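TRNA(Phe) 7-((3-amino-3-carboxypropyl)-4-demethylwyosine(37)-N(4))-methyltransferase 1 (Pyrococcus horikoshii, PDB 2IT2) probably methylates N-4 of a demethylwyosine derivative at position 37 of tRNA(Phe), using S-adenosyl-L-methionine as methyl donor in wyosine derivative biosynthesis. Local coordinates at residues E9-A14 against G111-E116; E23-L26 against E30-E33; L39-S44 against K194-N199; E151-L156 against V174-D179. All blocks are in the same frame, centred on the assembly; numbering follows the deposited sequence.

Contact 1 (E9-A14 against G111-E116)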
# COMPACT_ATOMS: atom_id res chain seq x y z
N GLU B 9 -12.83 -23.69 -11.04
CA GLU B 9 -12.64 -25.02 -11.60
C GLU B 9 -11.25 -25.57 -11.29
O GLU B 9 -11.07 -26.77 -11.07
CB GLU B 9 -12.86 -24.97 -13.11
CG GLU B 9 -14.31 -24.73 -13.51
CD GLU B 9 -14.47 -23.93 -14.79
OE1 GLU B 9 -13.58 -24.00 -15.67
OE2 GLU B 9 -15.50 -23.24 -14.94
N ASN B 10 -10.26 -24.68 -11.27
CA ASN B 10 -8.87 -25.03 -11.01
C ASN B 10 -8.45 -25.00 -9.54
O ASN B 10 -7.31 -25.33 -9.21
CB ASN B 10 -7.94 -24.08 -11.79
CG ASN B 10 -8.00 -24.29 -13.29
OD1 ASN B 10 -8.04 -25.42 -13.77
ND2 ASN B 10 -7.99 -23.19 -14.04
N PHE B 11 -9.37 -24.63 -8.65
CA PHE B 11 -9.05 -24.52 -7.23
C PHE B 11 -8.41 -25.73 -6.55
O PHE B 11 -7.41 -25.59 -5.83
CB PHE B 11 -10.29 -24.11 -6.44
CG PHE B 11 -10.02 -23.86 -4.99
CD1 PHE B 11 -9.44 -22.67 -4.56
CD2 PHE B 11 -10.28 -24.85 -4.05
CE1 PHE B 11 -9.13 -22.47 -3.22
CE2 PHE B 11 -9.98 -24.66 -2.71
CZ PHE B 11 -9.40 -23.47 -2.29
N GLU B 12 -8.97 -26.92 -6.75
CA GLU B 12 -8.42 -28.11 -6.11
C GLU B 12 -6.94 -28.29 -6.44
O GLU B 12 -6.11 -28.59 -5.58
CB GLU B 12 -9.18 -29.35 -6.55
CG GLU B 12 -8.71 -30.63 -5.90
CD GLU B 12 -9.43 -31.86 -6.41
OE1 GLU B 12 -10.68 -31.84 -6.45
OE2 GLU B 12 -8.75 -32.85 -6.77
N ARG B 13 -6.64 -28.10 -7.72
CA ARG B 13 -5.29 -28.23 -8.25
C ARG B 13 -4.39 -27.16 -7.66
O ARG B 13 -3.31 -27.45 -7.15
CB ARG B 13 -5.32 -28.09 -9.77
CG ARG B 13 -3.98 -28.30 -10.45
CD ARG B 13 -3.83 -29.75 -10.87
NE ARG B 13 -2.72 -29.94 -11.80
CZ ARG B 13 -2.47 -31.07 -12.44
NH1 ARG B 13 -3.25 -32.13 -12.26
NH2 ARG B 13 -1.45 -31.14 -13.29
N ALA B 14 -4.85 -25.91 -7.73
CA ALA B 14 -4.07 -24.80 -7.20
C ALA B 14 -3.76 -25.01 -5.72
O ALA B 14 -2.63 -24.79 -5.29
CB ALA B 14 -4.82 -23.50 -7.41
N GLY B 111 -5.24 -17.72 -1.71
CA GLY B 111 -6.09 -18.07 -2.83
C GLY B 111 -7.48 -18.41 -2.31
O GLY B 111 -7.60 -18.94 -1.21
N ALA B 112 -8.52 -18.09 -3.08
CA ALA B 112 -9.90 -18.36 -2.67
C ALA B 112 -10.65 -19.13 -3.74
O ALA B 112 -10.42 -18.93 -4.93
CB ALA B 112 -10.63 -17.04 -2.36
N LYS B 113 -11.55 -20.00 -3.31
CA LYS B 113 -12.30 -20.81 -4.27
C LYS B 113 -13.36 -20.05 -5.10
O LYS B 113 -13.59 -20.38 -6.27
CB LYS B 113 -12.96 -21.98 -3.54
CG LYS B 113 -13.68 -22.93 -4.47
CD LYS B 113 -14.19 -24.13 -3.70
CE LYS B 113 -14.87 -25.12 -4.64
NZ LYS B 113 -15.32 -26.34 -3.92
N THR B 114 -13.99 -19.04 -4.50
CA THR B 114 -15.01 -18.25 -5.20
C THR B 114 -14.86 -16.78 -4.87
O THR B 114 -14.16 -16.41 -3.93
CB THR B 114 -16.44 -18.68 -4.79
OG1 THR B 114 -16.69 -18.28 -3.44
CG2 THR B 114 -16.58 -20.18 -4.90
N LEU B 115 -15.53 -15.93 -5.65
CA LEU B 115 -15.46 -14.50 -5.41
C LEU B 115 -16.07 -14.19 -4.05
O LEU B 115 -15.60 -13.32 -3.33
CB LEU B 115 -16.18 -13.74 -6.51
CG LEU B 115 -16.17 -12.22 -6.36
CD1 LEU B 115 -14.73 -11.68 -6.33
CD2 LEU B 115 -16.97 -11.61 -7.52
N GLU B 116 -17.14 -14.91 -3.71
CA GLU B 116 -17.76 -14.69 -2.42
C GLU B 116 -16.82 -15.03 -1.26
O GLU B 116 -16.80 -14.32 -0.25
CB GLU B 116 -19.03 -15.53 -2.29
CG GLU B 116 -19.81 -15.24 -1.02
CD GLU B 116 -21.06 -16.07 -0.95
OE1 GLU B 116 -21.86 -16.00 -1.91
OE2 GLU B 116 -21.25 -16.80 0.05
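Lys113 O, hydrogen-bonded to Thr8 OG1, belongs to the residue that lies against the face of the Phe11 ring. Ala14 N donates to Asn10 O over 2.9 Å, a main-chain bond in the first turn of helix 11-27, the turn that carries Phe11. No hydrogen bond joins residues 9-14 directly to residues 111-116; the contact is made by one aromatic ring lying against a stretch of backbone and the root of a lysine side chain. With CG anti to the backbone N (chi1 -175°), the Phe11 ring is carried out from the helix to Lys113, whose CB sits over the middle of one face, 3.7 Å from the ring centroid and only 8° off the normal. This is a CH-pi contact. On the same residue CA comes within 3.4 Å of Phe11 CD1, while the extended lysine chain crosses the phenylalanine at about a right angle and takes its ammonium group away from the ring. Further back along the strand, Gly111 O approaches the ring edge near its plane, 4.3 Å from Phe11 CE1. Phe49, on a neighbouring strand, also meets the ring, the two planes inclined at about 40°. An alanine in place of Phe11 would probably leave the aliphatic root of Lys113 and the Phe49 ring without their shared partner, opening a gap between helix and sheet. The arrangement is that of a helix start packed by an aromatic side chain onto the end of an antiparallel strand, where the chain turns into helix 115-127 with Thr114 as its N-cap.

Contact 2 (E23-L26 against E30-E33)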
# COMPACT_ATOMS: atom_id res chain seq x y z
N GLU B 23 4.91 -26.96 2.32
CA GLU B 23 5.50 -28.10 3.00
C GLU B 23 7.03 -28.05 2.91
O GLU B 23 7.74 -28.25 3.90
CB GLU B 23 4.98 -29.39 2.37
CG GLU B 23 5.61 -30.65 2.92
CD GLU B 23 5.27 -31.91 2.12
OE1 GLU B 23 4.10 -32.34 2.09
OE2 GLU B 23 6.19 -32.49 1.51
N ILE B 24 7.53 -27.79 1.71
CA ILE B 24 8.97 -27.74 1.50
C ILE B 24 9.58 -26.51 2.17
O ILE B 24 10.64 -26.59 2.80
CB ILE B 24 9.30 -27.75 -0.03
CG1 ILE B 24 10.81 -27.92 -0.21
CG2 ILE B 24 8.85 -26.46 -0.70
CD1 ILE B 24 11.33 -29.17 0.42
N ALA B 25 8.91 -25.38 2.05
CA ALA B 25 9.38 -24.14 2.64
C ALA B 25 9.54 -24.30 4.16
O ALA B 25 10.52 -23.83 4.76
CB ALA B 25 8.39 -23.00 2.32
N LEU B 26 8.59 -24.99 4.77
CA LEU B 26 8.62 -25.23 6.20
C LEU B 26 9.79 -26.13 6.59
O LEU B 26 10.57 -25.82 7.50
CB LEU B 26 7.29 -25.87 6.63
CG LEU B 26 6.07 -24.95 6.65
CD1 LEU B 26 4.80 -25.76 6.91
CD2 LEU B 26 6.27 -23.92 7.74
N GLU B 30 12.39 -21.79 5.70
CA GLU B 30 12.31 -20.53 4.95
C GLU B 30 11.09 -19.67 5.29
O GLU B 30 10.96 -18.56 4.79
CB GLU B 30 12.31 -20.81 3.44
CG GLU B 30 13.53 -21.56 2.94
CD GLU B 30 13.36 -22.10 1.53
OE1 GLU B 30 12.21 -22.18 1.06
OE2 GLU B 30 14.38 -22.45 0.90
N VAL B 31 10.20 -20.17 6.14
CA VAL B 31 9.01 -19.41 6.50
C VAL B 31 9.20 -18.66 7.82
O VAL B 31 9.76 -19.20 8.77
CB VAL B 31 7.78 -20.34 6.63
CG1 VAL B 31 6.53 -19.52 6.91
CG2 VAL B 31 7.63 -21.16 5.35
N ASP B 32 8.74 -17.41 7.88
CA ASP B 32 8.85 -16.63 9.11
C ASP B 32 8.05 -17.40 10.17
O ASP B 32 6.83 -17.48 10.10
CB ASP B 32 8.27 -15.23 8.91
CG ASP B 32 8.99 -14.44 7.83
OD1 ASP B 32 10.24 -14.42 7.86
OD2 ASP B 32 8.32 -13.85 6.96
N GLU B 33 8.75 -17.97 11.15
CA GLU B 33 8.11 -18.76 12.19
C GLU B 33 6.93 -18.10 12.90
O GLU B 33 6.00 -18.78 13.33
CB GLU B 33 9.13 -19.18 13.25
CG GLU B 33 9.85 -18.02 13.90
CD GLU B 33 11.20 -17.77 13.28
OE1 GLU B 33 11.27 -17.66 12.04
OE2 GLU B 33 12.20 -17.69 14.03
O HOH W 1 10.15 -22.68 8.08
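Ala25 and Leu26, in the last turns of helix 11-27, meet Glu30 and Val31 in a surface contact where the chain leaves the helix and turns toward helix 36-43. A single direct hydrogen bond and a small apolar patch hold the turn. Glu30 N donates to Ala25 O at 2.9 Å, nearly straight (172° at the hydrogen). One residue further along, a water bridges the next pair of main-chain groups: it donates to Leu26 O and accepts from Val31 N, each 3.2 Å away, so that this carbonyl and this amide are joined through solvent. The direct bond runs from an amide back to the carbonyl five residues earlier, as the 6-to-1 bond of a Schellman motif does, and the end of helix 11-27 is consistent with such a closure. Beside it Val31 turns CB toward the helix. Its CG1 stands anti to the backbone N (chi1 -176°), which brings the other branch, CG2, onto the helix: CG2 lies 3.6 Å from Ala25 CB and 3.9 Å from Leu26 CD2. Leucine and valine meet at a slant, through one branch of each. The Glu30 side chain runs back alongside the helix, bringing its OE1 within 3.8 Å of Ala25 CA, while OE2 forms a salt bridge with Lys28 of the same turn. Ile36, at the start of the following helix, packs against both Leu26 and Val31.

Contact 3 (L39-S44 against K194-N199)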
# COMPACT_ATOMS: atom_id res chain seq x y z
N LEU B 39 -0.58 -19.57 8.95
CA LEU B 39 -0.60 -20.17 7.62
C LEU B 39 -1.22 -21.56 7.68
O LEU B 39 -2.01 -21.93 6.81
CB LEU B 39 0.81 -20.28 7.02
CG LEU B 39 1.53 -18.95 6.81
CD1 LEU B 39 2.91 -19.25 6.27
CD2 LEU B 39 0.77 -18.06 5.86
N LYS B 40 -0.87 -22.34 8.70
CA LYS B 40 -1.46 -23.67 8.79
C LYS B 40 -2.95 -23.57 9.02
O LYS B 40 -3.71 -24.38 8.48
CB LYS B 40 -0.82 -24.47 9.92
CG LYS B 40 0.64 -24.77 9.66
CD LYS B 40 1.24 -25.54 10.81
CE LYS B 40 2.70 -25.88 10.58
NZ LYS B 40 3.28 -26.60 11.75
N LYS B 41 -3.39 -22.58 9.79
CA LYS B 41 -4.81 -22.40 10.06
C LYS B 41 -5.58 -22.02 8.79
O LYS B 41 -6.67 -22.54 8.54
CB LYS B 41 -5.04 -21.32 11.12
CG LYS B 41 -6.38 -21.44 11.85
CD LYS B 41 -6.44 -22.72 12.67
CE LYS B 41 -7.73 -22.85 13.45
NZ LYS B 41 -8.91 -22.86 12.54
N ILE B 42 -5.04 -21.11 7.98
CA ILE B 42 -5.74 -20.71 6.77
C ILE B 42 -5.89 -21.90 5.84
O ILE B 42 -6.96 -22.13 5.28
CB ILE B 42 -5.00 -19.57 6.03
CG1 ILE B 42 -5.01 -18.30 6.89
CG2 ILE B 42 -5.64 -19.32 4.66
CD1 ILE B 42 -4.10 -17.19 6.38
N ASN B 43 -4.82 -22.68 5.69
CA ASN B 43 -4.85 -23.84 4.82
C ASN B 43 -5.77 -24.94 5.32
O ASN B 43 -6.11 -25.85 4.55
CB ASN B 43 -3.45 -24.38 4.63
CG ASN B 43 -2.64 -23.52 3.70
OD1 ASN B 43 -2.95 -23.43 2.51
ND2 ASN B 43 -1.61 -22.88 4.22
N SER B 44 -6.15 -24.87 6.59
CA SER B 44 -7.03 -25.91 7.11
C SER B 44 -8.48 -25.64 6.74
O SER B 44 -9.31 -26.51 6.93
CB SER B 44 -6.96 -26.02 8.63
OG SER B 44 -7.64 -24.93 9.27
N LYS B 194 -9.56 -15.42 14.65
CA LYS B 194 -10.87 -15.18 14.03
C LYS B 194 -11.18 -15.89 12.72
O LYS B 194 -12.34 -15.98 12.33
CB LYS B 194 -11.08 -13.67 13.83
CG LYS B 194 -11.06 -12.86 15.13
CD LYS B 194 -12.09 -13.39 16.12
CE LYS B 194 -12.10 -12.59 17.40
NZ LYS B 194 -13.02 -13.18 18.42
N ILE B 195 -10.16 -16.39 12.03
CA ILE B 195 -10.40 -17.06 10.76
C ILE B 195 -11.34 -18.26 10.87
O ILE B 195 -11.92 -18.69 9.87
CB ILE B 195 -9.07 -17.52 10.09
CG1 ILE B 195 -8.18 -18.27 11.09
CG2 ILE B 195 -8.34 -16.32 9.52
CD1 ILE B 195 -8.78 -19.55 11.60
N ASN B 196 -11.50 -18.78 12.08
CA ASN B 196 -12.37 -19.92 12.32
C ASN B 196 -13.79 -19.59 11.88
O ASN B 196 -14.57 -20.49 11.54
CB ASN B 196 -12.38 -20.28 13.82
CG ASN B 196 -11.00 -20.63 14.35
OD1 ASN B 196 -10.75 -21.77 14.74
ND2 ASN B 196 -10.11 -19.65 14.36
N ALA B 197 -14.13 -18.31 11.87
CA ALA B 197 -15.46 -17.86 11.48
C ALA B 197 -15.75 -18.11 10.01
O ALA B 197 -16.92 -18.19 9.61
CB ALA B 197 -15.61 -16.38 11.79
N LEU B 198 -14.71 -18.23 9.20
CA LEU B 198 -14.86 -18.47 7.77
C LEU B 198 -15.64 -19.75 7.48
O LEU B 198 -16.07 -19.98 6.35
CB LEU B 198 -13.49 -18.53 7.09
CG LEU B 198 -12.63 -17.27 7.18
CD1 LEU B 198 -11.27 -17.54 6.56
CD2 LEU B 198 -13.32 -16.11 6.48
N ASN B 199 -15.81 -20.57 8.50
CA ASN B 199 -16.55 -21.83 8.37
C ASN B 199 -17.98 -21.68 8.85
O ASN B 199 -18.33 -20.57 9.31
CB ASN B 199 -15.85 -22.93 9.16
CG ASN B 199 -14.53 -23.35 8.56
OD1 ASN B 199 -14.27 -23.11 7.38
ND2 ASN B 199 -13.68 -23.97 9.36
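Lys41 is the residue of helix 36-43 that reaches Ile195 and Asn196, and the turn carrying it is firmly tied. It begins at Leu39, whose carbonyl O takes both Asn43 N and, at 2.8 Å, Asn43 ND2, the two donors coming from opposite faces of the carbonyl plane. At Lys41 the chain is bent at chi2 (65°) and again at chi4 (60°), which brings it obliquely across the Ile195 side chain and puts NZ 3.1 Å from Asn196 OD1 in a weak hydrogen bond. The modelled carbon spacing between Lys41 and Ile195 is too short to be trusted in detail. An alanine at Lys41 would probably leave Asn196 OD1 without its lysine partner and bare part of the Ile195 side chain. Ile42 packs on Thr50, while Asn43 ND2 is also hydrogen-bonded to Thr50 OG1. Ser44 doubles back: its OG donates to Lys41 O at 2.7 Å, beside its own N at 3.1 Å, so that this carbonyl too has two donors. The arrangement is that of a C-terminal tail, with a 3-10 turn after helix 167-194, packed against helix 36-43 and, through Ile195, against Leu124 of helix 115-127.

Contact 4 (E151-L156 against V174-D179)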
# COMPACT_ATOMS: atom_id res chain seq x y z
N GLU B 151 0.41 0.56 8.65
CA GLU B 151 1.60 1.05 9.34
C GLU B 151 2.90 0.87 8.57
O GLU B 151 3.13 -0.17 7.95
CB GLU B 151 1.74 0.36 10.71
CG GLU B 151 0.72 0.82 11.74
CD GLU B 151 -0.70 0.85 11.19
OE1 GLU B 151 -1.19 -0.21 10.74
OE2 GLU B 151 -1.32 1.93 11.21
N ARG B 152 3.74 1.89 8.60
CA ARG B 152 5.03 1.83 7.93
C ARG B 152 5.86 3.05 8.30
O ARG B 152 5.34 4.02 8.86
CB ARG B 152 4.86 1.78 6.42
CG ARG B 152 4.26 3.04 5.83
CD ARG B 152 4.11 2.94 4.31
NE ARG B 152 5.41 2.95 3.63
CZ ARG B 152 5.58 2.65 2.35
NH1 ARG B 152 4.55 2.32 1.59
NH2 ARG B 152 6.79 2.70 1.81
N MSE B 153 7.15 2.99 7.98
CA MSE B 153 8.06 4.09 8.25
C MSE B 153 9.17 4.06 7.21
O MSE B 153 9.58 2.99 6.74
CB MSE B 153 8.65 4.01 9.66
CG MSE B 153 9.57 5.19 10.02
SE MSE B 153 9.74 5.52 11.94
CE MSE B 153 9.59 3.71 12.50
N ASP B 154 9.64 5.25 6.87
CA ASP B 154 10.69 5.46 5.89
C ASP B 154 11.50 6.64 6.40
O ASP B 154 11.07 7.79 6.25
CB ASP B 154 10.10 5.84 4.53
CG ASP B 154 9.03 4.89 4.06
OD1 ASP B 154 9.37 3.78 3.62
OD2 ASP B 154 7.83 5.25 4.12
N VAL B 155 12.64 6.36 7.02
CA VAL B 155 13.50 7.42 7.54
C VAL B 155 14.89 7.37 6.89
O VAL B 155 15.56 6.33 6.88
CB VAL B 155 13.67 7.31 9.07
CG1 VAL B 155 14.67 8.35 9.55
CG2 VAL B 155 12.32 7.51 9.76
N LEU B 156 15.31 8.51 6.36
CA LEU B 156 16.61 8.63 5.72
C LEU B 156 17.68 8.72 6.81
O LEU B 156 17.60 9.58 7.68
CB LEU B 156 16.64 9.89 4.86
CG LEU B 156 17.92 10.19 4.09
CD1 LEU B 156 18.19 9.14 3.02
CD2 LEU B 156 17.77 11.56 3.47
N VAL B 174 13.87 3.79 16.57
CA VAL B 174 13.79 2.38 16.95
C VAL B 174 12.59 2.11 17.85
O VAL B 174 11.94 1.07 17.74
CB VAL B 174 15.08 1.93 17.66
CG1 VAL B 174 14.88 0.59 18.38
CG2 VAL B 174 16.19 1.78 16.65
N GLU B 175 12.28 3.06 18.74
CA GLU B 175 11.13 2.94 19.64
C GLU B 175 9.84 2.82 18.84
O GLU B 175 9.04 1.92 19.07
CB GLU B 175 11.06 4.17 20.53
CG GLU B 175 10.02 4.15 21.62
CD GLU B 175 9.92 5.51 22.30
OE1 GLU B 175 10.97 6.17 22.48
OE2 GLU B 175 8.79 5.92 22.66
N ILE B 176 9.63 3.75 17.90
CA ILE B 176 8.42 3.73 17.08
C ILE B 176 8.40 2.46 16.23
O ILE B 176 7.37 1.82 16.09
CB ILE B 176 8.35 4.98 16.18
CG1 ILE B 176 8.25 6.23 17.06
CG2 ILE B 176 7.17 4.89 15.21
CD1 ILE B 176 6.95 6.34 17.83
N ALA B 177 9.55 2.11 15.66
CA ALA B 177 9.63 0.92 14.81
C ALA B 177 9.19 -0.31 15.58
O ALA B 177 8.45 -1.13 15.06
CB ALA B 177 11.04 0.73 14.30
N ASN B 178 9.67 -0.43 16.82
CA ASN B 178 9.32 -1.58 17.65
C ASN B 178 7.84 -1.54 18.03
O ASN B 178 7.24 -2.59 18.20
CB ASN B 178 10.20 -1.65 18.91
CG ASN B 178 11.62 -2.13 18.60
OD1 ASN B 178 11.85 -2.82 17.61
ND2 ASN B 178 12.56 -1.77 19.46
N ASP B 179 7.26 -0.35 18.16
CA ASP B 179 5.84 -0.23 18.48
C ASP B 179 5.03 -0.73 17.30
O ASP B 179 4.05 -1.43 17.47
CB ASP B 179 5.45 1.22 18.75
CG ASP B 179 6.02 1.74 20.04
OD1 ASP B 179 6.30 0.91 20.94
OD2 ASP B 179 6.18 2.97 20.17
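Met153, in strand 153-159, faces helix 167-194 at Ala177, with a CA to CA separation of 7.5 Å, the closest between the two segments, and no hydrogen bond joins them. The side chain of Met153, a selenomethionine, fills the interval. With CG anti to the backbone N (chi1 -177°) the chain extends from the strand toward the helix before bending at SE, and only its terminal methyl touches. CE lies against the helix surface 3.5 Å from Ala177 N, and 3.8 Å from both Ala177 CB and Ile176 CG2, resting on backbone and side-chain atoms of these two consecutive residues. This is the layer packing of a long helix on an antiparallel sheet: Met153 is also backbone-bonded to Val103 of strand 98-112, and Ala177 packs on both Phe101 and Val103, so the strands share the helix. Asp154, next in the strand, pairs with Arg152 in a salt bridge. Arg152 NH2 approaches Asp154 OD1 at 3.3 Å, in the plane of the guanidinium at its edge and almost straight (175°), though the bond is long and weak. Arg104 NH2 makes a second salt bridge to Asp154 OD1, so two arginines gather around one carboxylate. The other oxygen, Asp154 OD2, is hydrogen-bonded to the backbone N of Asp154 of the second subunit, and Ile176 packs on Gln98 of that subunit.

How the contacts relate
Contacts 2 and 3 touch directly: Val31 CG1 lies 3.7 Å from Leu39 CD1, so the turn after helix 11-27 packs onto the next helix, 36-43. Contact 1 uses the other end of helix 11-27, its centre about 23 Å from that of contact 2; it approaches contact 3 to about 6 Å between nearest atoms. Contact 4 stands apart, its centre about 37 Å from that of contact 1 and on the opposite side of the chain's centre, yet both reach the same sheet through neighbouring strands 98-112 and 153-159, and both adjoin the second subunit. Helix 167-194 spans the distance from contact 4 to the tail in contact 3, their centres about 30 Å apart.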